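Local atomic coordinates of ferritin (Mycoplasma penetrans, PDB entry 7DIE), a protein that assembles into a 24-subunit cage that binds ferric iron and, as in other ferritins, probably oxidises ferrous iron and stores it. Residues V16-Y20 and L64-M68; L29-L33 and A97-E102; Y42-F48 and I159-G164. Residues are numbered along the deposited sequence.

In the fold
The subunit is the ferritin four-helix bundle, helices 10-39, 43-70, 91-118 and 122-150, with short helix 156-164 at one end. Contact 1 pairs helix 10-39 with helix 43-70; contact 2 uses helix 10-39 against helix 91-118; contact 3 joins the start of helix 43-70 to helix 156-164. Centres of contacts 1 and 2 are about 20 Å apart, of 2 and 3 about 15 Å, and of 1 and 3 about 31 Å, on opposite sides of the chain's centre. Segments of each pair alternate along the chain; the contacts are spread along the bundle without touching. Contact 2 lies nearest the chain's centre, beside the Asp55, His60, Asp134 and Asp138 iron site; contact 3 holds iron-binding Asp43.

Contact 1: V16-Y20 and L64-M68; sequences VSKHY and LVKYM
This is a buried, apolar helix-helix contact toward one end of the bundle, where 16-20 of helix 10-39 packs against 64-68 of helix 43-70. Both segments are regular helix, running antiparallel at 159° (signed crossing angle -159°) with axes 10.3 Å apart; the nearest CA atoms, of Tyr20 and Leu64, are 6.4 Å apart. Leu64 (m, t) reaches between neighbouring turns: its CD2 lies 4.1 Å from Val16 CG1, and its CD1 3.6 Å from Tyr20 CA and 3.7 Å from His19 CD2. Val16 (t) places CG1 3.8 Å from Met68 CG and 4.5 Å from the edge of Tyr67 at CD2. Tyr20 CD2 (chi1 t) lies 3.9 Å from Leu64 CB, which meets the ring edge. Met68, with chi3 p, folds its CE to 4.2 Å from Ser17 CB. His19 and Tyr67 hydrogen-bond outside the pair, to Glu23 and Ser108 and to Thr124, and Phe31 of a neighbouring subunit packs on Tyr20. The two consecutive antiparallel helices are the first pair of the ferritin four-helix bundle.

Contact 2: L29-L33 and A97-E102; sequences LYFHL and AALKME
Leu29, Leu33, Ala97, Ala98 and Met101 form the apolar centre between 29-33 of helix 10-39 and 97-102 of helix 91-118. Leu29 (t, p) sends CD2 to 3.5 Å from Met101 CB and 3.8 Å from Ala97 O, so it lies against the backbone as well as Met101. One turn on, Leu33 (m, t) sets CD1 3.9 Å from Ala98 CB and 4.5 Å from Ala97 CB. With axes 10.8 Å apart, leucine and tyrosine side chains fill the gap against the small alanines. The regular helices run antiparallel at 170°, with Tyr30 and Ala98 in register, CA to CA 7.2 Å. The CA-to-CB bond of Tyr30 (chi1 m) points sideways, but the ring extends across the gap, with CE1 4.1 Å from Ala98 CB and 4.2 Å from Met101 CG. At the polar edge its OH donates a short hydrogen bond to Glu102 OE1, 2.5 Å, near the ring plane. Glu102 (t, p) also makes a salt bridge through OE2 to Lys56 of helix 43-70. Its side chain packs on Asp138 and lies about 6 Å from a bound iron, placing this tyrosine-glutamate pair beside the Asp55, His60, Asp134 and Asp138 iron site within the ferritin bundle.

Contact 3: Y42-F48 and I159-G164; sequences YDNVAAF and IENIVG
Glu160 folds its carboxylate over the first turn of helix 43-70, overlapping Tyr42, Asn44 and Val45. With chi1 and chi2 both m, it accepts hydrogen bonds from two backbone amides, Asn44 N to Glu160 OE1 at 2.7 Å (170°) and Val45 N to Glu160 OE2 at 3.2 Å (164°). The carboxylate thus takes up amides of the first turn, which have no acceptor in a preceding turn of the helix; Tyr42 holds the N-cap position. Asn44 (chi1 m) returns a bond, its ND2 donating to Glu160 O at 2.9 Å and lying 3.6 Å from Gly164 CA; an ideal CB on Gly164 would clash with that ND2.

The helical segments 43-48 and 159-164 cross in the same general direction at 34°, axes 8.3 Å apart, and the nearest CA atoms, of Asn44 and Gly164, are 5.3 Å apart. Apolar packing lies alongside: Ile159 CG2 is 3.9 Å from both Tyr42 CE2 and Val45 CG2, while Val163 CG1 is 3.9 Å from Phe48 CB and 3.6 Å from Asn44 O. Asp43, an iron-binding residue, forms a salt bridge with Lys38.

The short helix 156-164 thereby docks on the bundle end: Val163 and Phe48 meet Val145 of helix 122-150, Val45 touches Ser37 of helix 10-39 and Ile91 of helix 91-118, Ile159 and Ile162 pack on Ile157 and Asn161 of one neighbouring subunit, and Glu160 and Asn161 on Ile162 of another.

Contact 1: V16-Y20 and L64-M68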
loop_
_atom_site.group_PDB
_atom_site.type_symbol
_atom_site.label_atom_id
_atom_site.label_comp_id
_atom_site.label_asym_id
_atom_site.label_seq_id
_atom_site.Cartn_x
_atom_site.Cartn_y
_atom_site.Cartn_z
ATOM N N VAL A 16 52.348 -13.643 0.231
ATOM C CA VAL A 16 50.903 -13.507 0.442
ATOM C C VAL A 16 50.436 -14.525 1.472
ATOM O O VAL A 16 49.675 -14.210 2.392
ATOM C CB VAL A 16 50.142 -13.662 -0.886
ATOM C CG1 VAL A 16 48.631 -13.684 -0.627
ATOM C CG2 VAL A 16 50.496 -12.528 -1.859
ATOM N N SER A 17 50.887 -15.770 1.318
ATOM C CA SER A 17 50.599 -16.824 2.276
ATOM C C SER A 17 51.107 -16.458 3.667
ATOM O O SER A 17 50.419 -16.677 4.670
ATOM C CB SER A 17 51.241 -18.116 1.750
ATOM O OG SER A 17 50.557 -19.271 2.124
ATOM N N LYS A 18 52.308 -15.889 3.753
ATOM C CA LYS A 18 52.818 -15.481 5.057
ATOM C C LYS A 18 51.960 -14.379 5.655
ATOM O O LYS A 18 51.711 -14.359 6.864
ATOM C CB LYS A 18 54.270 -15.010 4.943
ATOM C CG LYS A 18 54.817 -14.488 6.272
ATOM C CD LYS A 18 56.252 -14.006 6.163
ATOM C CE LYS A 18 56.829 -13.714 7.542
ATOM N NZ LYS A 18 58.239 -13.250 7.477
ATOM N N HIS A 19 51.504 -13.444 4.830
ATOM C CA HIS A 19 50.662 -12.406 5.402
ATOM C C HIS A 19 49.327 -12.974 5.893
ATOM O O HIS A 19 48.790 -12.514 6.910
ATOM C CB HIS A 19 50.418 -11.281 4.411
ATOM C CG HIS A 19 49.628 -10.180 5.027
ATOM N ND1 HIS A 19 50.117 -9.431 6.079
ATOM C CD2 HIS A 19 48.344 -9.798 4.852
ATOM C CE1 HIS A 19 49.180 -8.597 6.487
ATOM N NE2 HIS A 19 48.096 -8.799 5.758
ATOM N N TYR A 20 48.773 -13.970 5.196
ATOM C CA TYR A 20 47.600 -14.662 5.742
ATOM C C TYR A 20 47.891 -15.184 7.145
ATOM O O TYR A 20 47.083 -15.016 8.072
ATOM C CB TYR A 20 47.176 -15.807 4.813
ATOM C CG TYR A 20 45.912 -16.548 5.266
ATOM C CD1 TYR A 20 45.955 -17.469 6.298
ATOM C CD2 TYR A 20 44.697 -16.342 4.626
ATOM C CE1 TYR A 20 44.816 -18.147 6.717
ATOM C CE2 TYR A 20 43.542 -17.031 5.021
ATOM C CZ TYR A 20 43.614 -17.935 6.070
ATOM O OH TYR A 20 42.488 -18.628 6.500
ATOM N N LEU A 64 42.439 -12.713 1.183
ATOM C CA LEU A 64 43.719 -13.316 0.801
ATOM C C LEU A 64 43.519 -14.694 0.191
ATOM O O LEU A 64 44.101 -15.005 -0.849
ATOM C CB LEU A 64 44.658 -13.397 2.012
ATOM C CG LEU A 64 45.075 -12.033 2.561
ATOM C CD1 LEU A 64 45.645 -12.153 3.967
ATOM C CD2 LEU A 64 46.101 -11.375 1.635
ATOM N N VAL A 65 42.690 -15.542 0.810
ATOM C CA VAL A 65 42.515 -16.865 0.219
ATOM C C VAL A 65 41.773 -16.772 -1.115
ATOM O O VAL A 65 42.060 -17.541 -2.039
ATOM C CB VAL A 65 41.833 -17.841 1.203
ATOM C CG1 VAL A 65 40.397 -17.459 1.451
ATOM C CG2 VAL A 65 41.906 -19.261 0.647
ATOM N N LYS A 66 40.844 -15.822 -1.259
ATOM C CA LYS A 66 40.141 -15.657 -2.533
ATOM C C LYS A 66 41.082 -15.207 -3.629
ATOM O O LYS A 66 40.965 -15.642 -4.782
ATOM C CB LYS A 66 39.010 -14.630 -2.389
ATOM C CG LYS A 66 37.766 -15.129 -1.631
ATOM C CD LYS A 66 36.541 -14.227 -1.921
ATOM C CE LYS A 66 35.470 -14.330 -0.831
ATOM N NZ LYS A 66 34.767 -13.030 -0.524
ATOM N N TYR A 67 42.002 -14.304 -3.297
ATOM C CA TYR A 67 42.990 -13.861 -4.274
ATOM C C TYR A 67 43.901 -15.009 -4.695
ATOM O O TYR A 67 44.170 -15.191 -5.887
ATOM C CB TYR A 67 43.830 -12.708 -3.709
ATOM C CG TYR A 67 44.987 -12.341 -4.641
ATOM C CD1 TYR A 67 44.743 -11.850 -5.922
ATOM C CD2 TYR A 67 46.318 -12.511 -4.249
ATOM C CE1 TYR A 67 45.797 -11.533 -6.798
ATOM C CE2 TYR A 67 47.375 -12.205 -5.117
ATOM C CZ TYR A 67 47.112 -11.723 -6.388
ATOM O OH TYR A 67 48.157 -11.405 -7.242
ATOM N N MET A 68 44.396 -15.794 -3.732
ATOM C CA MET A 68 45.265 -16.901 -4.105
ATOM C C MET A 68 44.552 -17.853 -5.057
ATOM O O MET A 68 45.143 -18.305 -6.041
ATOM C CB MET A 68 45.778 -17.617 -2.852
ATOM C CG MET A 68 46.688 -16.695 -2.028
ATOM S SD MET A 68 47.737 -17.508 -0.791
ATOM C CE MET A 68 49.114 -18.034 -1.840
#

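Contact 2: L29-L33 and A97-E102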
loop_
_atom_site.group_PDB
_atom_site.type_symbol
_atom_site.label_atom_id
_atom_site.label_comp_id
_atom_site.label_asym_id
_atom_site.label_seq_id
_atom_site.Cartn_x
_atom_site.Cartn_y
_atom_site.Cartn_z
ATOM N N LEU A 29 45.433 -14.260 18.447
ATOM C CA LEU A 29 45.755 -13.480 19.640
ATOM C C LEU A 29 44.523 -12.761 20.176
ATOM O O LEU A 29 44.265 -12.766 21.392
ATOM C CB LEU A 29 46.882 -12.481 19.341
ATOM C CG LEU A 29 47.182 -11.591 20.559
ATOM C CD1 LEU A 29 47.793 -12.406 21.714
ATOM C CD2 LEU A 29 48.067 -10.406 20.200
ATOM N N TYR A 30 43.723 -12.164 19.285
ATOM C CA TYR A 30 42.575 -11.381 19.750
ATOM C C TYR A 30 41.524 -12.264 20.416
ATOM O O TYR A 30 40.898 -11.855 21.405
ATOM C CB TYR A 30 41.964 -10.574 18.587
ATOM C CG TYR A 30 42.939 -9.571 17.997
ATOM C CD1 TYR A 30 44.021 -9.113 18.747
ATOM C CD2 TYR A 30 42.807 -9.106 16.680
ATOM C CE1 TYR A 30 44.946 -8.207 18.213
ATOM C CE2 TYR A 30 43.725 -8.195 16.135
ATOM C CZ TYR A 30 44.798 -7.756 16.918
ATOM O OH TYR A 30 45.730 -6.868 16.418
ATOM N N PHE A 31 41.307 -13.477 19.905
ATOM C CA PHE A 31 40.359 -14.350 20.594
ATOM C C PHE A 31 40.902 -14.768 21.957
ATOM O O PHE A 31 40.144 -14.876 22.927
ATOM C CB PHE A 31 40.028 -15.568 19.722
ATOM C CG PHE A 31 39.207 -15.222 18.502
ATOM C CD1 PHE A 31 38.005 -14.535 18.634
ATOM C CD2 PHE A 31 39.649 -15.557 17.232
ATOM C CE1 PHE A 31 37.237 -14.205 17.520
ATOM C CE2 PHE A 31 38.900 -15.227 16.110
ATOM C CZ PHE A 31 37.682 -14.547 16.258
ATOM N N HIS A 32 42.213 -15.018 22.052
ATOM C CA HIS A 32 42.828 -15.247 23.360
ATOM C C HIS A 32 42.627 -14.039 24.275
ATOM O O HIS A 32 42.163 -14.173 25.420
ATOM C CB HIS A 32 44.321 -15.559 23.182
ATOM C CG HIS A 32 45.092 -15.588 24.466
ATOM N ND1 HIS A 32 44.924 -16.575 25.421
ATOM C CD2 HIS A 32 46.031 -14.745 24.958
ATOM C CE1 HIS A 32 45.727 -16.332 26.443
ATOM N NE2 HIS A 32 46.417 -15.238 26.183
ATOM N N LEU A 33 42.950 -12.845 23.772
ATOM C CA LEU A 33 42.834 -11.627 24.569
ATOM C C LEU A 33 41.388 -11.335 24.949
ATOM O O LEU A 33 41.135 -10.701 25.977
ATOM C CB LEU A 33 43.438 -10.456 23.800
ATOM C CG LEU A 33 44.961 -10.526 23.617
ATOM C CD1 LEU A 33 45.496 -9.215 23.046
ATOM C CD2 LEU A 33 45.667 -10.884 24.926
ATOM N N ALA A 97 49.902 -5.881 24.237
ATOM C CA ALA A 97 50.138 -7.001 23.339
ATOM C C ALA A 97 49.350 -6.834 22.049
ATOM O O ALA A 97 49.853 -7.145 20.965
ATOM C CB ALA A 97 49.772 -8.308 24.037
ATOM N N ALA A 98 48.110 -6.336 22.151
ATOM C CA ALA A 98 47.303 -6.094 20.957
ATOM C C ALA A 98 47.933 -5.032 20.063
ATOM O O ALA A 98 47.951 -5.172 18.833
ATOM C CB ALA A 98 45.887 -5.674 21.361
ATOM N N LEU A 99 48.427 -3.940 20.661
ATOM C CA LEU A 99 49.072 -2.894 19.870
ATOM C C LEU A 99 50.311 -3.422 19.153
ATOM O O LEU A 99 50.547 -3.096 17.981
ATOM C CB LEU A 99 49.437 -1.716 20.777
ATOM C CG LEU A 99 49.938 -0.445 20.099
ATOM C CD1 LEU A 99 48.859 0.123 19.191
ATOM C CD2 LEU A 99 50.350 0.586 21.153
ATOM N N LYS A 100 51.127 -4.230 19.842
ATOM C CA LYS A 100 52.300 -4.810 19.189
ATOM C C LYS A 100 51.894 -5.706 18.027
ATOM O O LYS A 100 52.522 -5.687 16.961
ATOM C CB LYS A 100 53.132 -5.618 20.192
ATOM C CG LYS A 100 53.871 -4.790 21.213
ATOM C CD LYS A 100 54.556 -5.684 22.249
ATOM C CE LYS A 100 54.707 -4.943 23.575
ATOM N NZ LYS A 100 54.881 -5.872 24.726
ATOM N N MET A 101 50.837 -6.494 18.217
ATOM C CA MET A 101 50.402 -7.420 17.174
ATOM C C MET A 101 49.895 -6.675 15.951
ATOM O O MET A 101 50.298 -6.969 14.823
ATOM C CB MET A 101 49.310 -8.330 17.720
ATOM C CG MET A 101 48.729 -9.275 16.684
ATOM S SD MET A 101 49.876 -10.638 16.382
ATOM C CE MET A 101 50.268 -10.438 14.648
ATOM N N GLU A 102 48.981 -5.716 16.147
ATOM C CA GLU A 102 48.434 -5.024 14.985
ATOM C C GLU A 102 49.513 -4.223 14.279
ATOM O O GLU A 102 49.505 -4.099 13.047
ATOM C CB GLU A 102 47.270 -4.119 15.398
ATOM C CG GLU A 102 46.397 -3.714 14.228
ATOM C CD GLU A 102 45.824 -4.916 13.483
ATOM O OE1 GLU A 102 45.296 -5.837 14.135
ATOM O OE2 GLU A 102 45.881 -4.929 12.245
#

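Contact 3: Y42-F48 and I159-G164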
loop_
_atom_site.group_PDB
_atom_site.type_symbol
_atom_site.label_atom_id
_atom_site.label_comp_id
_atom_site.label_asym_id
_atom_site.label_seq_id
_atom_site.Cartn_x
_atom_site.Cartn_y
_atom_site.Cartn_z
ATOM N N TYR A 42 36.417 -7.194 32.071
ATOM C CA TYR A 42 36.177 -6.221 30.999
ATOM C C TYR A 42 35.350 -6.878 29.897
ATOM O O TYR A 42 35.875 -7.293 28.867
ATOM C CB TYR A 42 37.506 -5.684 30.458
ATOM C CG TYR A 42 38.234 -4.822 31.473
ATOM C CD1 TYR A 42 39.087 -5.389 32.425
ATOM C CD2 TYR A 42 38.054 -3.446 31.488
ATOM C CE1 TYR A 42 39.745 -4.588 33.361
ATOM C CE2 TYR A 42 38.701 -2.647 32.410
ATOM C CZ TYR A 42 39.534 -3.213 33.344
ATOM O OH TYR A 42 40.159 -2.380 34.247
ATOM N N ASP A 43 34.030 -6.949 30.121
ATOM C CA ASP A 43 33.126 -7.567 29.147
ATOM C C ASP A 43 33.151 -6.853 27.785
ATOM O O ASP A 43 33.116 -7.510 26.737
ATOM C CB ASP A 43 31.705 -7.584 29.720
ATOM C CG ASP A 43 30.722 -8.341 28.844
ATOM O OD1 ASP A 43 30.795 -9.587 28.814
ATOM O OD2 ASP A 43 29.863 -7.693 28.199
ATOM N N ASN A 44 33.184 -5.514 27.775
ATOM C CA ASN A 44 33.143 -4.785 26.504
ATOM C C ASN A 44 34.487 -4.832 25.782
ATOM O O ASN A 44 34.535 -4.927 24.550
ATOM C CB ASN A 44 32.711 -3.340 26.730
ATOM C CG ASN A 44 31.214 -3.200 26.900
ATOM O OD1 ASN A 44 30.446 -4.059 26.471
ATOM N ND2 ASN A 44 30.790 -2.122 27.547
ATOM N N VAL A 45 35.593 -4.732 26.522
ATOM C CA VAL A 45 36.894 -4.938 25.892
ATOM C C VAL A 45 36.966 -6.341 25.298
ATOM O O VAL A 45 37.485 -6.543 24.196
ATOM C CB VAL A 45 38.032 -4.693 26.900
ATOM C CG1 VAL A 45 39.384 -4.934 26.214
ATOM C CG2 VAL A 45 37.964 -3.275 27.438
ATOM N N ALA A 46 36.422 -7.331 26.011
ATOM C CA ALA A 46 36.396 -8.693 25.478
ATOM C C ALA A 46 35.618 -8.753 24.165
ATOM O O ALA A 46 36.059 -9.375 23.192
ATOM C CB ALA A 46 35.783 -9.639 26.515
ATOM N N ALA A 47 34.452 -8.101 24.119
ATOM C CA ALA A 47 33.646 -8.084 22.896
ATOM C C ALA A 47 34.363 -7.357 21.769
ATOM O O ALA A 47 34.248 -7.735 20.595
ATOM C CB ALA A 47 32.292 -7.424 23.177
ATOM N N PHE A 48 35.086 -6.291 22.108
ATOM C CA PHE A 48 35.928 -5.606 21.132
ATOM C C PHE A 48 36.930 -6.561 20.493
ATOM O O PHE A 48 37.137 -6.541 19.273
ATOM C CB PHE A 48 36.645 -4.445 21.826
ATOM C CG PHE A 48 37.708 -3.794 20.994
ATOM C CD1 PHE A 48 37.372 -2.865 20.017
ATOM C CD2 PHE A 48 39.047 -4.081 21.215
ATOM C CE1 PHE A 48 38.361 -2.256 19.239
ATOM C CE2 PHE A 48 40.043 -3.478 20.438
ATOM C CZ PHE A 48 39.696 -2.568 19.449
ATOM N N ILE A 159 36.524 2.717 31.239
ATOM C CA ILE A 159 37.051 1.952 30.113
ATOM C C ILE A 159 35.934 1.175 29.440
ATOM O O ILE A 159 35.783 1.199 28.210
ATOM C CB ILE A 159 38.175 1.013 30.595
ATOM C CG1 ILE A 159 39.413 1.823 30.997
ATOM C CG2 ILE A 159 38.510 -0.055 29.539
ATOM C CD1 ILE A 159 40.413 0.996 31.807
ATOM N N GLU A 160 35.148 0.457 30.243
ATOM C CA GLU A 160 34.051 -0.349 29.713
ATOM C C GLU A 160 33.029 0.510 28.977
ATOM O O GLU A 160 32.538 0.129 27.905
ATOM C CB GLU A 160 33.385 -1.111 30.864
ATOM C CG GLU A 160 34.166 -2.366 31.257
ATOM C CD GLU A 160 34.084 -3.420 30.163
ATOM O OE1 GLU A 160 33.036 -4.079 30.040
ATOM O OE2 GLU A 160 35.056 -3.577 29.412
ATOM N N ASN A 161 32.700 1.641 29.532
ATOM C CA ASN A 161 31.766 2.515 28.905
ATOM C C ASN A 161 32.211 3.021 27.549
ATOM O O ASN A 161 31.469 2.986 26.635
ATOM C CB ASN A 161 31.441 3.713 29.793
ATOM C CG ASN A 161 30.443 3.396 30.865
ATOM O OD1 ASN A 161 30.336 4.104 31.807
ATOM N ND2 ASN A 161 29.730 2.359 30.714
ATOM N N ILE A 162 33.422 3.511 27.440
ATOM C CA ILE A 162 33.843 4.097 26.165
ATOM C C ILE A 162 34.123 3.006 25.131
ATOM O O ILE A 162 33.825 3.170 23.941
ATOM C CB ILE A 162 35.049 5.044 26.355
ATOM C CG1 ILE A 162 35.279 5.866 25.078
ATOM C CG2 ILE A 162 36.315 4.290 26.730
ATOM C CD1 ILE A 162 35.933 7.196 25.329
ATOM N N VAL A 163 34.666 1.868 25.560
ATOM C CA VAL A 163 34.892 0.776 24.614
ATOM C C VAL A 163 33.565 0.227 24.113
ATOM O O VAL A 163 33.450 -0.167 22.944
ATOM C CB VAL A 163 35.761 -0.320 25.255
ATOM C CG1 VAL A 163 35.843 -1.554 24.329
ATOM C CG2 VAL A 163 37.165 0.235 25.545
ATOM N N GLY A 164 32.533 0.230 24.967
ATOM C CA GLY A 164 31.218 -0.213 24.535
ATOM C C GLY A 164 30.684 0.592 23.366
ATOM O O GLY A 164 29.902 0.084 22.563
#